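Local coordinates for protein separin (Saccharomyces cerevisiae, PDB 5U1T) that cleaves the Scc1 subunit of cohesin at the onset of anaphase as a caspase-like cysteine protease, after release from its inhibitor securin, at residues Leu1188-Glu1193 with Lys1224-Leu1229; Glu1182-Leu1187 with Cys1366-Trp1371; Asn1195-Val1200 with Thr1217-Leu1222. All blocks are in the same frame, centred on the assembly; numbering follows the deposited sequence.

Contact 1: Leu1188-Glu1193 with Lys1224-Leu1229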
# COMPACT_ATOMS: atom_id res chain seq x y z
N LEU A 1188 -0.45 -44.69 3.85
CA LEU A 1188 0.54 -43.64 3.65
C LEU A 1188 1.82 -43.98 4.39
O LEU A 1188 2.93 -43.82 3.86
CB LEU A 1188 -0.00 -42.28 4.10
CG LEU A 1188 -0.90 -41.54 3.11
CD1 LEU A 1188 -1.42 -40.24 3.70
CD2 LEU A 1188 -0.16 -41.28 1.81
N SER A 1189 1.68 -44.47 5.62
CA SER A 1189 2.82 -44.92 6.38
C SER A 1189 3.58 -46.02 5.62
O SER A 1189 4.79 -45.92 5.45
CB SER A 1189 2.37 -45.41 7.75
OG SER A 1189 3.29 -46.37 8.26
N ILE A 1190 2.86 -47.05 5.15
CA ILE A 1190 3.42 -48.12 4.33
C ILE A 1190 4.08 -47.59 3.06
O ILE A 1190 5.24 -47.91 2.78
CB ILE A 1190 2.35 -49.15 3.91
CG1 ILE A 1190 1.84 -49.94 5.13
CG2 ILE A 1190 2.90 -50.10 2.86
CD1 ILE A 1190 0.53 -50.66 4.90
N ILE A 1191 3.34 -46.79 2.30
CA ILE A 1191 3.85 -46.19 1.07
C ILE A 1191 5.10 -45.33 1.28
O ILE A 1191 6.11 -45.50 0.58
CB ILE A 1191 2.77 -45.34 0.39
CG1 ILE A 1191 1.75 -46.24 -0.29
CG2 ILE A 1191 3.39 -44.41 -0.64
CD1 ILE A 1191 0.56 -45.49 -0.80
N ASN A 1192 5.06 -44.40 2.24
CA ASN A 1192 6.22 -43.55 2.51
C ASN A 1192 7.42 -44.35 3.01
O ASN A 1192 8.55 -43.91 2.87
CB ASN A 1192 5.86 -42.45 3.52
CG ASN A 1192 4.86 -41.47 2.96
OD1 ASN A 1192 4.92 -41.09 1.78
ND2 ASN A 1192 3.92 -41.05 3.79
N GLU A 1193 7.20 -45.53 3.59
CA GLU A 1193 8.31 -46.37 4.04
C GLU A 1193 8.94 -47.13 2.89
O GLU A 1193 10.15 -47.12 2.71
CB GLU A 1193 7.86 -47.36 5.11
CG GLU A 1193 7.78 -46.79 6.53
CD GLU A 1193 7.15 -47.77 7.52
OE1 GLU A 1193 7.52 -48.97 7.50
OE2 GLU A 1193 6.27 -47.35 8.31
N LYS A 1224 3.45 -57.33 3.10
CA LYS A 1224 2.42 -58.05 3.86
C LYS A 1224 1.50 -57.08 4.58
O LYS A 1224 0.29 -57.32 4.68
CB LYS A 1224 3.02 -59.03 4.88
CG LYS A 1224 1.96 -59.88 5.62
CD LYS A 1224 2.61 -60.84 6.63
CE LYS A 1224 1.61 -61.88 7.21
NZ LYS A 1224 2.19 -63.28 7.45
N ARG A 1225 2.08 -56.00 5.11
CA ARG A 1225 1.28 -54.98 5.77
C ARG A 1225 0.25 -54.41 4.81
O ARG A 1225 -0.91 -54.20 5.19
CB ARG A 1225 2.18 -53.88 6.32
CG ARG A 1225 2.98 -54.29 7.52
CD ARG A 1225 3.92 -53.18 7.96
NE ARG A 1225 3.32 -51.84 7.92
CZ ARG A 1225 3.99 -50.71 8.13
NH1 ARG A 1225 5.29 -50.73 8.40
NH2 ARG A 1225 3.36 -49.53 8.07
N MET A 1226 0.65 -54.18 3.56
CA MET A 1226 -0.29 -53.63 2.58
C MET A 1226 -1.37 -54.63 2.17
O MET A 1226 -2.55 -54.28 2.05
CB MET A 1226 0.41 -53.13 1.33
CG MET A 1226 -0.59 -52.50 0.39
SD MET A 1226 0.10 -51.70 -1.05
CE MET A 1226 1.02 -50.36 -0.27
N GLN A 1227 -0.96 -55.87 1.93
CA GLN A 1227 -1.91 -56.93 1.65
C GLN A 1227 -2.95 -57.07 2.76
O GLN A 1227 -4.14 -57.25 2.50
CB GLN A 1227 -1.19 -58.27 1.47
CG GLN A 1227 -2.14 -59.46 1.46
CD GLN A 1227 -1.43 -60.78 1.28
OE1 GLN A 1227 -0.46 -61.09 2.00
NE2 GLN A 1227 -1.89 -61.59 0.33
N GLN A 1228 -2.50 -56.97 4.01
CA GLN A 1228 -3.38 -57.10 5.15
C GLN A 1228 -4.37 -55.95 5.19
O GLN A 1228 -5.55 -56.15 5.46
CB GLN A 1228 -2.58 -57.18 6.44
CG GLN A 1228 -2.25 -58.60 6.86
CD GLN A 1228 -1.08 -58.67 7.83
OE1 GLN A 1228 -0.51 -57.64 8.21
NE2 GLN A 1228 -0.70 -59.89 8.21
N LEU A 1229 -3.90 -54.74 4.92
CA LEU A 1229 -4.76 -53.56 4.96
C LEU A 1229 -5.88 -53.67 3.92
O LEU A 1229 -7.04 -53.36 4.20
CB LEU A 1229 -3.94 -52.29 4.73
CG LEU A 1229 -4.68 -50.96 4.61
CD1 LEU A 1229 -5.43 -50.64 5.90
CD2 LEU A 1229 -3.69 -49.85 4.29
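Ile1190 lies against the side chain of Arg1225, the two chains lying alongside and running opposite ways. Its CG1 sits 3.3 Å from NH2 of Arg1225, oblique to the guanidinium. CD1 of Ile1190 runs on to the start of the arginine, 3.9 Å from CB of Arg1225. The longer branch (CG1 and CD1) thus lines much of the length of the charged chain. The other branch, CG2, is anti to the backbone N and packs 3.7 Å from CE of Met1226. That methyl group also reaches CG1 of Ile1191, at 4.2 Å. The methionine is extended as far as SD and bends only at its last torsion (chi3 -65°), which carries CE to the two isoleucines.

The segments belong to helices 1180-1198 and 1209-1237, which pair as an antiparallel helical hairpin within the C50 peptidase region. The axes of the two segments pass 10.1 Å apart at 154°. Polar groups border the apolar contact on one side. Arg1225 NH1 forms a salt bridge with Glu1193 OE1 at 3.0 Å. The oxygen is met on its syn side, but the carboxylate and guanidinium planes are turned 60° apart, and the bond is well off straight. Arg1225 NH2 gives a weak hydrogen bond to Ser1189 OG, which lies at the guanidinium edge. Ser1189 OG in turn donates weakly to Glu1193 OE2, 3.1 Å away. The serine therefore links both charged partners. Met1226 and Ile1191 also touch Trp1530 of a nearby loop, and Leu1229 packs on Leu1178.

Contact 2: Glu1182-Leu1187 with Cys1366-Trp1371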
# COMPACT_ATOMS: atom_id res chain seq x y z
N GLU A 1182 -8.29 -43.72 8.94
CA GLU A 1182 -7.28 -44.63 9.49
C GLU A 1182 -6.62 -45.50 8.43
O GLU A 1182 -5.40 -45.72 8.46
CB GLU A 1182 -7.90 -45.52 10.54
CG GLU A 1182 -8.18 -44.75 11.77
CD GLU A 1182 -8.88 -45.58 12.82
OE1 GLU A 1182 -9.66 -46.51 12.43
OE2 GLU A 1182 -8.62 -45.29 14.02
N ALA A 1183 -7.42 -46.01 7.51
CA ALA A 1183 -6.88 -46.73 6.37
C ALA A 1183 -5.93 -45.84 5.57
O ALA A 1183 -4.87 -46.28 5.12
CB ALA A 1183 -8.01 -47.23 5.48
N THR A 1184 -6.32 -44.57 5.41
CA THR A 1184 -5.48 -43.61 4.71
C THR A 1184 -4.14 -43.43 5.45
O THR A 1184 -3.08 -43.42 4.83
CB THR A 1184 -6.21 -42.27 4.52
OG1 THR A 1184 -7.33 -42.46 3.66
CG2 THR A 1184 -5.32 -41.28 3.87
N LYS A 1185 -4.18 -43.30 6.77
CA LYS A 1185 -2.96 -43.25 7.56
C LYS A 1185 -2.09 -44.49 7.43
O LYS A 1185 -0.90 -44.38 7.16
CB LYS A 1185 -3.28 -43.05 9.03
CG LYS A 1185 -3.06 -41.65 9.51
CD LYS A 1185 -2.77 -41.64 11.00
CE LYS A 1185 -1.49 -42.40 11.33
NZ LYS A 1185 -1.03 -42.15 12.75
N LYS A 1186 -2.67 -45.66 7.65
CA LYS A 1186 -1.90 -46.91 7.65
C LYS A 1186 -1.17 -47.12 6.32
O LYS A 1186 -0.01 -47.56 6.29
CB LYS A 1186 -2.81 -48.09 7.95
CG LYS A 1186 -2.99 -48.41 9.43
CD LYS A 1186 -4.01 -49.56 9.59
CE LYS A 1186 -4.00 -50.14 11.00
NZ LYS A 1186 -3.89 -49.07 12.05
N LEU A 1187 -1.86 -46.78 5.24
CA LEU A 1187 -1.36 -46.92 3.88
C LEU A 1187 -0.23 -45.96 3.55
O LEU A 1187 0.81 -46.37 3.01
CB LEU A 1187 -2.51 -46.72 2.88
CG LEU A 1187 -2.13 -46.80 1.41
CD1 LEU A 1187 -1.78 -48.23 1.03
CD2 LEU A 1187 -3.25 -46.27 0.56
N CYS A 1366 -9.78 -40.53 -2.88
CA CYS A 1366 -9.69 -41.99 -2.93
C CYS A 1366 -8.64 -42.52 -3.89
O CYS A 1366 -8.42 -43.72 -3.98
CB CYS A 1366 -11.05 -42.58 -3.31
SG CYS A 1366 -12.38 -42.31 -2.11
N HIS A 1367 -7.98 -41.62 -4.62
CA HIS A 1367 -7.00 -42.02 -5.62
C HIS A 1367 -5.88 -42.93 -5.12
O HIS A 1367 -5.49 -43.88 -5.81
CB HIS A 1367 -6.38 -40.79 -6.23
CG HIS A 1367 -5.07 -41.05 -6.89
ND1 HIS A 1367 -4.97 -41.36 -8.23
CD2 HIS A 1367 -3.81 -41.06 -6.40
CE1 HIS A 1367 -3.70 -41.54 -8.54
NE2 HIS A 1367 -2.98 -41.37 -7.45
N LEU A 1368 -5.33 -42.64 -3.94
CA LEU A 1368 -4.18 -43.39 -3.44
C LEU A 1368 -4.44 -44.87 -3.26
O LEU A 1368 -3.52 -45.66 -3.38
CB LEU A 1368 -3.67 -42.81 -2.12
CG LEU A 1368 -4.53 -42.86 -0.85
CD1 LEU A 1368 -3.67 -42.71 0.42
CD2 LEU A 1368 -5.64 -41.80 -0.88
N PHE A 1369 -5.67 -45.25 -2.93
CA PHE A 1369 -5.97 -46.67 -2.70
C PHE A 1369 -5.91 -47.47 -4.00
O PHE A 1369 -6.47 -47.07 -5.01
CB PHE A 1369 -7.34 -46.85 -2.03
CG PHE A 1369 -7.36 -46.51 -0.57
CD1 PHE A 1369 -6.87 -47.41 0.37
CD2 PHE A 1369 -7.86 -45.27 -0.13
CE1 PHE A 1369 -6.89 -47.09 1.74
CE2 PHE A 1369 -7.87 -44.95 1.24
CZ PHE A 1369 -7.38 -45.86 2.17
N PRO A 1370 -5.21 -48.61 -3.96
CA PRO A 1370 -5.14 -49.50 -5.12
C PRO A 1370 -6.41 -50.34 -5.23
O PRO A 1370 -6.37 -51.55 -5.03
CB PRO A 1370 -3.93 -50.37 -4.82
CG PRO A 1370 -3.88 -50.42 -3.32
CD PRO A 1370 -4.40 -49.10 -2.83
N TRP A 1371 -7.53 -49.68 -5.54
CA TRP A 1371 -8.83 -50.33 -5.57
C TRP A 1371 -8.82 -51.58 -6.45
O TRP A 1371 -9.38 -52.62 -6.08
CB TRP A 1371 -9.92 -49.37 -6.07
CG TRP A 1371 -10.10 -48.19 -5.18
CD1 TRP A 1371 -9.76 -46.90 -5.45
CD2 TRP A 1371 -10.66 -48.19 -3.86
NE1 TRP A 1371 -10.07 -46.10 -4.40
CE2 TRP A 1371 -10.62 -46.86 -3.41
CE3 TRP A 1371 -11.20 -49.17 -3.02
CZ2 TRP A 1371 -11.10 -46.49 -2.15
CZ3 TRP A 1371 -11.68 -48.80 -1.76
CH2 TRP A 1371 -11.62 -47.47 -1.34
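Thr1184 turns its hydroxyl to the edge of an aromatic ring: OG1 lies near the plane of Phe1369, 3.5 Å from CE2. This is a packing contact, since the polar partner of OG1 is the carbonyl oxygen of Phe1180, one turn earlier in the helix. The same ring has Leu1187 over one face. CD2 of Leu1187 stands 4.1 Å from the ring centroid and 25° off its normal, a CH-pi contact shifted toward the rim. Ala1183 CB meets the ring tip obliquely, 3.6 Å from CZ of Phe1369. Three helix residues thus touch the ring at one face, one edge and its tip.

Leu1368 packs beside the phenylalanine. Its CD1 lies 3.6 Å from CD2 of Leu1187, and the two leucine side chains overlap, pointing opposite ways. The loop is shaped by a type I beta turn from Cys1366 to Phe1369, followed by an inverse gamma turn centred on Pro1370. Trp1371 folds back over the turn. Its NE1 donates to Cys1366 O at 2.9 Å, and CB of Phe1369 lies over one indole face.

Both segments lie within the C50 peptidase region, away from the active-site cysteine. Arg1384 on strand 1382-1385 binds the carbonyl oxygens of His1367 and Phe1369. The loop follows strand 1353-1362, and its Phe1369 also touches Ile1233 of helix 1209-1237, placing the contact between the sheet and the helix pair.

Contact 3: Asn1195-Val1200 with Thr1217-Leu1222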
# COMPACT_ATOMS: atom_id res chain seq x y z
N ASN A 1195 8.64 -46.29 -0.19
CA ASN A 1195 9.22 -45.24 -1.03
C ASN A 1195 10.65 -44.98 -0.58
O ASN A 1195 11.59 -44.98 -1.39
CB ASN A 1195 8.39 -43.97 -0.96
CG ASN A 1195 7.35 -43.90 -2.04
OD1 ASN A 1195 7.25 -44.78 -2.86
ND2 ASN A 1195 6.56 -42.84 -2.05
N GLN A 1196 10.78 -44.79 0.73
CA GLN A 1196 12.06 -44.66 1.40
C GLN A 1196 13.06 -45.77 1.04
O GLN A 1196 14.22 -45.48 0.72
CB GLN A 1196 11.82 -44.66 2.90
CG GLN A 1196 13.03 -44.93 3.71
CD GLN A 1196 13.73 -43.65 4.04
OE1 GLN A 1196 13.07 -42.68 4.44
NE2 GLN A 1196 15.05 -43.61 3.86
N THR A 1197 12.62 -47.02 1.09
CA THR A 1197 13.50 -48.17 0.81
C THR A 1197 14.03 -48.12 -0.61
O THR A 1197 14.98 -48.81 -0.96
CB THR A 1197 12.76 -49.52 0.99
OG1 THR A 1197 11.66 -49.58 0.08
CG2 THR A 1197 12.26 -49.68 2.42
N THR A 1198 13.41 -47.28 -1.41
CA THR A 1198 13.61 -47.26 -2.84
C THR A 1198 14.70 -46.26 -3.25
O THR A 1198 15.44 -46.50 -4.21
CB THR A 1198 12.26 -46.96 -3.52
OG1 THR A 1198 11.75 -48.18 -4.08
CG2 THR A 1198 12.37 -45.88 -4.57
N SER A 1199 14.84 -45.17 -2.49
CA SER A 1199 15.75 -44.07 -2.80
C SER A 1199 17.23 -44.48 -2.86
O SER A 1199 17.74 -45.16 -1.97
CB SER A 1199 15.60 -42.95 -1.77
OG SER A 1199 16.09 -43.38 -0.51
N VAL A 1200 17.91 -44.00 -3.90
CA VAL A 1200 19.32 -44.29 -4.13
C VAL A 1200 20.21 -43.95 -2.94
O VAL A 1200 21.26 -44.58 -2.75
CB VAL A 1200 19.85 -43.55 -5.38
CG1 VAL A 1200 19.15 -44.06 -6.63
CG2 VAL A 1200 19.65 -42.04 -5.24
N THR A 1217 13.93 -58.09 4.05
CA THR A 1217 13.02 -58.35 5.14
C THR A 1217 12.01 -57.24 5.23
O THR A 1217 10.81 -57.49 5.33
CB THR A 1217 13.76 -58.47 6.46
OG1 THR A 1217 14.49 -59.70 6.48
CG2 THR A 1217 12.78 -58.44 7.62
N THR A 1218 12.52 -56.01 5.16
CA THR A 1218 11.69 -54.82 5.29
C THR A 1218 10.65 -54.69 4.17
O THR A 1218 9.50 -54.35 4.44
CB THR A 1218 12.56 -53.52 5.34
OG1 THR A 1218 13.24 -53.44 6.61
CG2 THR A 1218 11.71 -52.27 5.15
N ARG A 1219 11.05 -54.96 2.93
CA ARG A 1219 10.12 -54.82 1.81
C ARG A 1219 9.09 -55.96 1.77
O ARG A 1219 7.92 -55.73 1.47
CB ARG A 1219 10.86 -54.74 0.47
CG ARG A 1219 11.80 -53.56 0.37
CD ARG A 1219 11.99 -53.15 -1.07
NE ARG A 1219 10.99 -52.18 -1.48
CZ ARG A 1219 10.10 -52.40 -2.44
NH1 ARG A 1219 10.11 -53.55 -3.08
NH2 ARG A 1219 9.21 -51.46 -2.77
N TYR A 1220 9.51 -57.18 2.09
CA TYR A 1220 8.56 -58.29 2.17
C TYR A 1220 7.56 -58.02 3.31
O TYR A 1220 6.40 -58.44 3.26
CB TYR A 1220 9.28 -59.62 2.38
CG TYR A 1220 9.51 -60.42 1.11
CD1 TYR A 1220 10.66 -60.24 0.34
CD2 TYR A 1220 8.59 -61.40 0.69
CE1 TYR A 1220 10.89 -60.99 -0.83
CE2 TYR A 1220 8.80 -62.16 -0.48
CZ TYR A 1220 9.97 -61.95 -1.24
OH TYR A 1220 10.19 -62.69 -2.40
N ASP A 1221 8.03 -57.30 4.32
CA ASP A 1221 7.20 -56.95 5.46
C ASP A 1221 6.22 -55.84 5.14
O ASP A 1221 5.08 -55.84 5.59
CB ASP A 1221 8.08 -56.54 6.62
CG ASP A 1221 7.40 -56.69 7.92
OD1 ASP A 1221 6.68 -55.75 8.33
OD2 ASP A 1221 7.56 -57.77 8.52
N LEU A 1222 6.71 -54.87 4.38
CA LEU A 1222 5.88 -53.79 3.90
C LEU A 1222 4.82 -54.33 2.96
O LEU A 1222 3.68 -53.86 2.96
CB LEU A 1222 6.75 -52.74 3.20
CG LEU A 1222 7.49 -51.79 4.14
CD1 LEU A 1222 8.56 -50.98 3.39
CD2 LEU A 1222 6.49 -50.88 4.82
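The guanidinium of Arg1219 has Thr1197 OG1 at its edge, close to its plane, while Thr1198 OG1 stands oblique to it and farther off. Thr1197 and Arg1219 join the C-terminal end of helix 1180-1198 to helix 1209-1237, the two arms of a helical hairpin. NE of Arg1219 donates to Thr1197 OG1 at 3.1 Å, with an N-H...O angle of 159°. The oxygen is only 7° out of the guanidinium plane. The arginine chain bends at chi3 (89°), which swings NE toward the threonine. Ser1194, one turn back on the first helix, adds two more bonds: its carbonyl oxygen pairs with Thr1197 OG1, and its hydroxyl oxygen with Arg1219 NH2. The arginine is thus tied to the same helix through two of its nitrogens. An alanine in place of Arg1219 would probably leave Thr1197 OG1 and Ser1194 OG without their guanidinium partner and open a gap beside the threonine.

The methyl of Thr1197 makes the apolar part of the contact. CG2 lies 3.8 Å from CG2 of Thr1218. It also meets Leu1222 tip to tip, 4.0 Å from CD1. The side chain of Thr1198 is about 4 Å, at nearest atoms, from that of Cys1497, the probable catalytic cysteine, assigned by similarity. Thr1198 also packs on an apolar side chain of another protein chain. Ser1199, at the N-cap of the next short helix, donates from OG to Gln1196 O at 3.1 Å, in the carbonyl plane.

Contacts 1 and 3 join the same two helices, 1180-1198 and 1209-1237, at successive levels of one hairpin. Contact 2 uses the same first helix but sets it against a loop of the sheet. Contact 2 is buried and mainly apolar. Contact 1 is partly buried, with a salt bridge along its edge. Contact 3 is also buried, yet an arginine-threonine bond carries it, near the active-site cysteine assigned by similarity and another protein chain. Contacts 1 and 2 share packing through Leu1187, which touches Met1226 and Leu1229. Leu1222 of contact 3 reaches Glu1193 of contact 1. Contacts 2 and 3 do not touch; their centres are about 18 Å apart.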